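Long-range contact in ABC-type amino acid transport system, permease component (Caldanaerobacter subterraneus subsp. tengcongensis MB4, PDB 4YMU), which probably forms the membrane-spanning permease subunit of an ABC importer that moves amino acids such as arginine across the cell membrane: residues C[25-38]-C[91-104]. Numbering follows the deposited sequence.
Sequences LTFLAVTIGVLMGL and GVSALAINSSAYVA. With ARG (arginine), chain I.
The guanidinium of the bound arginine lies over one face of the Tyr-102 ring, with its NE 3.3 Å above the ring plane and offset toward the rim. At the ring's edge, in plane, sits the carbonyl carbon (C) of Asn-98. Asn-98 OD1 accepts two hydrogen bonds from the ligand, from NE at 2.8 Å and from NH1. Its CG is anti to the backbone N (chi1 -176°), which places OD1 within hydrogen-bonding distance of both nitrogens.

The same helix packs on helix 25-38, and Ser-99 borders both the pocket and this interface. The axes approach to 7.3 Å and cross at -46°. Gly-33 and Gly-37 bring the backbones together: Gly-37 CA is 4.0 Å from Ser-100 CA. Ser-100 CA makes a CA-H...O contact with Gly-33 O. Gly-33 CA makes another with Ala-96 O. Ser-100 OG is hydrogen-bonded to Tyr-58 OH.

Toward the N-terminal ends of both segments the contact is apolar. Ala-29 CB meets Leu-95 CB at 3.5 Å. Leu-25 straddles Val-92 and Leu-95, with CD2 on Val-92 CG2 and CD1 on Leu-95 CD1.

Ser-99 OG is hydrogen-bonded to Glu-152 OE2, another pocket residue. No classical hydrogen bond joins the two segments. Apolar packing and CA-H...O contacts join the helices, while the polar groups of Asn-98 and Ser-99 go to the positively charged ligand and to Glu-152.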
loop_
_atom_site.group_PDB
_atom_site.type_symbol
_atom_site.label_atom_id
_atom_site.label_comp_id
_atom_site.label_asym_id
_atom_site.label_seq_id
_atom_site.Cartn_x
_atom_site.Cartn_y
_atom_site.Cartn_z
ATOM N N LEU C 25 -11.485 1.702 33.602
ATOM C CA LEU C 25 -10.493 0.650 33.424
ATOM C C LEU C 25 -9.665 0.835 32.140
ATOM O O LEU C 25 -8.431 0.886 32.183
ATOM C CB LEU C 25 -11.198 -0.709 33.387
ATOM C CG LEU C 25 -10.503 -1.961 33.934
ATOM C CD1 LEU C 25 -10.714 -3.118 32.973
ATOM C CD2 LEU C 25 -9.021 -1.763 34.231
ATOM N N THR C 26 -10.360 0.936 31.008
ATOM C CA THR C 26 -9.725 0.938 29.694
ATOM C C THR C 26 -8.877 2.184 29.463
ATOM O O THR C 26 -7.747 2.093 28.993
ATOM C CB THR C 26 -10.773 0.824 28.570
ATOM O OG1 THR C 26 -11.739 -0.177 28.912
ATOM C CG2 THR C 26 -10.114 0.443 27.252
ATOM N N PHE C 27 -9.436 3.340 29.800
ATOM C CA PHE C 27 -8.715 4.600 29.757
ATOM C C PHE C 27 -7.383 4.531 30.490
ATOM O O PHE C 27 -6.331 4.796 29.916
ATOM C CB PHE C 27 -9.556 5.680 30.419
ATOM C CG PHE C 27 -9.762 6.887 29.571
ATOM C CD1 PHE C 27 -8.839 7.922 29.580
ATOM C CD2 PHE C 27 -10.887 6.992 28.760
ATOM C CE1 PHE C 27 -9.032 9.047 28.793
ATOM C CE2 PHE C 27 -11.091 8.109 27.968
ATOM C CZ PHE C 27 -10.162 9.142 27.986
ATOM N N LEU C 28 -7.433 4.189 31.767
ATOM C CA LEU C 28 -6.231 4.146 32.596
ATOM C C LEU C 28 -5.196 3.153 32.062
ATOM O O LEU C 28 -3.997 3.438 32.064
ATOM C CB LEU C 28 -6.599 3.821 34.049
ATOM C CG LEU C 28 -5.460 3.741 35.068
ATOM C CD1 LEU C 28 -4.650 5.036 35.093
ATOM C CD2 LEU C 28 -6.014 3.427 36.463
ATOM N N ALA C 29 -5.660 1.995 31.601
ATOM C CA ALA C 29 -4.752 0.962 31.122
ATOM C C ALA C 29 -4.073 1.432 29.847
ATOM O O ALA C 29 -2.838 1.478 29.759
ATOM C CB ALA C 29 -5.501 -0.334 30.876
ATOM N N VAL C 30 -4.899 1.817 28.878
ATOM C CA VAL C 30 -4.413 2.298 27.597
ATOM C C VAL C 30 -3.469 3.487 27.783
ATOM O O VAL C 30 -2.411 3.531 27.156
ATOM C CB VAL C 30 -5.569 2.650 26.650
ATOM C CG1 VAL C 30 -5.041 3.366 25.423
ATOM C CG2 VAL C 30 -6.312 1.378 26.243
ATOM N N THR C 31 -3.854 4.441 28.631
ATOM C CA THR C 31 -2.989 5.577 28.946
ATOM C C THR C 31 -1.617 5.124 29.429
ATOM O O THR C 31 -0.590 5.594 28.942
ATOM C CB THR C 31 -3.598 6.488 30.016
ATOM O OG1 THR C 31 -4.660 7.254 29.444
ATOM C CG2 THR C 31 -2.554 7.447 30.548
ATOM N N ILE C 32 -1.614 4.192 30.375
ATOM C CA ILE C 32 -0.380 3.661 30.933
ATOM C C ILE C 32 0.331 2.807 29.894
ATOM O O ILE C 32 1.553 2.853 29.775
ATOM C CB ILE C 32 -0.661 2.835 32.223
ATOM C CG1 ILE C 32 -0.986 3.773 33.396
ATOM C CG2 ILE C 32 0.532 1.978 32.589
ATOM C CD1 ILE C 32 -1.508 3.067 34.617
ATOM N N GLY C 33 -0.449 2.047 29.129
ATOM C CA GLY C 33 0.088 1.184 28.086
ATOM C C GLY C 33 0.805 1.945 26.978
ATOM O O GLY C 33 1.680 1.403 26.300
ATOM N N VAL C 34 0.424 3.206 26.797
ATOM C CA VAL C 34 1.047 4.068 25.806
ATOM C C VAL C 34 2.405 4.546 26.308
ATOM O O VAL C 34 3.414 4.401 25.614
ATOM C CB VAL C 34 0.160 5.285 25.483
ATOM C CG1 VAL C 34 0.977 6.399 24.848
ATOM C CG2 VAL C 34 -0.989 4.871 24.576
ATOM N N LEU C 35 2.425 5.107 27.517
ATOM C CA LEU C 35 3.665 5.597 28.117
ATOM C C LEU C 35 4.666 4.465 28.232
ATOM O O LEU C 35 5.839 4.614 27.900
ATOM C CB LEU C 35 3.413 6.185 29.501
ATOM C CG LEU C 35 3.165 7.689 29.585
ATOM C CD1 LEU C 35 1.959 8.081 28.743
ATOM C CD2 LEU C 35 2.988 8.116 31.025
ATOM N N MET C 36 4.191 3.322 28.694
ATOM C CA MET C 36 5.040 2.154 28.755
ATOM C C MET C 36 5.468 1.780 27.342
ATOM O O MET C 36 6.647 1.542 27.091
ATOM C CB MET C 36 4.281 0.992 29.387
ATOM C CG MET C 36 3.925 1.201 30.845
ATOM S SD MET C 36 3.113 -0.264 31.505
ATOM C CE MET C 36 4.557 -1.294 31.763
ATOM N N GLY C 37 4.504 1.762 26.423
ATOM C CA GLY C 37 4.747 1.350 25.045
ATOM C C GLY C 37 5.811 2.183 24.350
ATOM O O GLY C 37 6.693 1.632 23.684
ATOM N N LEU C 38 5.728 3.502 24.529
ATOM C CA LEU C 38 6.722 4.449 24.023
ATOM C C LEU C 38 8.115 4.107 24.536
ATOM O O LEU C 38 9.095 4.101 23.792
ATOM C CB LEU C 38 6.359 5.868 24.476
ATOM C CG LEU C 38 7.396 6.969 24.232
ATOM C CD1 LEU C 38 7.799 7.051 22.760
ATOM C CD2 LEU C 38 6.861 8.311 24.724
ATOM N N GLY C 91 -6.375 -5.876 36.863
ATOM C CA GLY C 91 -6.879 -5.622 35.525
ATOM C C GLY C 91 -6.094 -4.513 34.845
ATOM O O GLY C 91 -5.591 -4.698 33.738
ATOM N N VAL C 92 -5.970 -3.377 35.528
ATOM C CA VAL C 92 -5.206 -2.242 35.026
ATOM C C VAL C 92 -3.791 -2.641 34.638
ATOM O O VAL C 92 -3.338 -2.327 33.543
ATOM C CB VAL C 92 -5.117 -1.109 36.070
ATOM C CG1 VAL C 92 -4.001 -0.134 35.712
ATOM C CG2 VAL C 92 -6.446 -0.387 36.204
ATOM N N SER C 93 -3.105 -3.346 35.533
ATOM C CA SER C 93 -1.741 -3.799 35.268
ATOM C C SER C 93 -1.641 -4.667 34.023
ATOM O O SER C 93 -0.783 -4.445 33.154
ATOM C CB SER C 93 -1.228 -4.605 36.457
ATOM O OG SER C 93 -1.085 -3.763 37.583
ATOM N N ALA C 94 -2.524 -5.662 33.956
ATOM C CA ALA C 94 -2.477 -6.652 32.902
ATOM C C ALA C 94 -2.753 -5.989 31.551
ATOM O O ALA C 94 -1.988 -6.154 30.597
ATOM C CB ALA C 94 -3.467 -7.764 33.184
ATOM N N LEU C 95 -3.849 -5.235 31.495
ATOM C CA LEU C 95 -4.257 -4.522 30.297
ATOM C C LEU C 95 -3.194 -3.510 29.850
ATOM O O LEU C 95 -2.877 -3.433 28.671
ATOM C CB LEU C 95 -5.581 -3.804 30.539
ATOM C CG LEU C 95 -6.816 -4.672 30.705
ATOM C CD1 LEU C 95 -8.044 -3.796 30.741
ATOM C CD2 LEU C 95 -6.912 -5.660 29.565
ATOM N N ALA C 96 -2.647 -2.743 30.790
ATOM C CA ALA C 96 -1.609 -1.776 30.460
ATOM C C ALA C 96 -0.362 -2.452 29.900
ATOM O O ALA C 96 0.303 -1.901 29.028
ATOM C CB ALA C 96 -1.257 -0.907 31.653
ATOM N N ILE C 97 -0.023 -3.627 30.418
ATOM C CA ILE C 97 1.153 -4.339 29.912
ATOM C C ILE C 97 0.896 -4.854 28.487
ATOM O O ILE C 97 1.690 -4.597 27.549
ATOM C CB ILE C 97 1.578 -5.474 30.875
ATOM C CG1 ILE C 97 2.408 -4.913 32.039
ATOM C CG2 ILE C 97 2.358 -6.549 30.161
ATOM C CD1 ILE C 97 2.402 -5.827 33.285
ATOM N N ASN C 98 -0.221 -5.562 28.326
ATOM C CA ASN C 98 -0.624 -6.079 27.018
ATOM C C ASN C 98 -0.606 -4.953 25.959
ATOM O O ASN C 98 0.076 -5.029 24.905
ATOM C CB ASN C 98 -2.013 -6.711 27.159
ATOM C CG ASN C 98 -2.499 -7.379 25.886
ATOM O OD1 ASN C 98 -3.351 -6.838 25.180
ATOM N ND2 ASN C 98 -1.969 -8.560 25.586
ATOM N N SER C 99 -1.310 -3.879 26.300
ATOM C CA SER C 99 -1.388 -2.704 25.471
ATOM C C SER C 99 -0.008 -2.125 25.238
ATOM O O SER C 99 0.243 -1.583 24.180
ATOM C CB SER C 99 -2.293 -1.640 26.090
ATOM O OG SER C 99 -2.413 -0.528 25.213
ATOM N N SER C 100 0.885 -2.222 26.217
ATOM C CA SER C 100 2.210 -1.632 26.041
ATOM C C SER C 100 2.910 -2.334 24.887
ATOM O O SER C 100 3.539 -1.687 24.038
ATOM C CB SER C 100 3.063 -1.739 27.305
ATOM O OG SER C 100 3.647 -3.025 27.411
ATOM N N ALA C 101 2.796 -3.657 24.842
ATOM C CA ALA C 101 3.420 -4.372 23.736
ATOM C C ALA C 101 2.824 -3.937 22.383
ATOM O O ALA C 101 3.560 -3.550 21.426
ATOM C CB ALA C 101 3.292 -5.861 23.924
ATOM N N TYR C 102 1.495 -3.993 22.291
ATOM C CA TYR C 102 0.869 -3.653 21.008
ATOM C C TYR C 102 1.176 -2.208 20.574
ATOM O O TYR C 102 1.394 -1.938 19.390
ATOM C CB TYR C 102 -0.633 -3.943 21.031
ATOM C CG TYR C 102 -0.936 -5.429 21.042
ATOM C CD1 TYR C 102 -1.093 -6.136 19.856
ATOM C CD2 TYR C 102 -1.048 -6.130 22.246
ATOM C CE1 TYR C 102 -1.367 -7.499 19.863
ATOM C CE2 TYR C 102 -1.323 -7.491 22.268
ATOM C CZ TYR C 102 -1.483 -8.176 21.079
ATOM O OH TYR C 102 -1.753 -9.534 21.091
ATOM N N VAL C 103 1.223 -1.298 21.543
ATOM C CA VAL C 103 1.537 0.105 21.296
ATOM C C VAL C 103 2.978 0.310 20.824
ATOM O O VAL C 103 3.239 1.109 19.911
ATOM C CB VAL C 103 1.217 0.977 22.517
ATOM C CG1 VAL C 103 1.955 2.318 22.454
ATOM C CG2 VAL C 103 -0.287 1.184 22.616
ATOM N N ALA C 104 3.907 -0.419 21.435
ATOM C CA ALA C 104 5.290 -0.406 20.981
ATOM C C ALA C 104 5.364 -0.754 19.483
ATOM O O ALA C 104 6.038 -0.054 18.683
ATOM C CB ALA C 104 6.121 -1.385 21.800
HETATM N N ARG I . -7.606 -11.148 22.833
HETATM C CA ARG I . -6.332 -11.335 22.137
HETATM C C ARG I . -5.247 -11.861 23.060
HETATM O O ARG I . -4.158 -12.226 22.600
HETATM C CB ARG I . -5.843 -10.026 21.522
HETATM C CG ARG I . -5.379 -8.994 22.514
HETATM C CD ARG I . -5.135 -7.675 21.798
HETATM N NE ARG I . -4.482 -6.689 22.649
HETATM C CZ ARG I . -4.345 -5.407 22.335
HETATM N NH1 ARG I . -3.735 -4.581 23.175
HETATM N NH2 ARG I . -4.827 -4.951 21.184
HETATM O OXT ARG I . -5.434 -11.904 24.276
#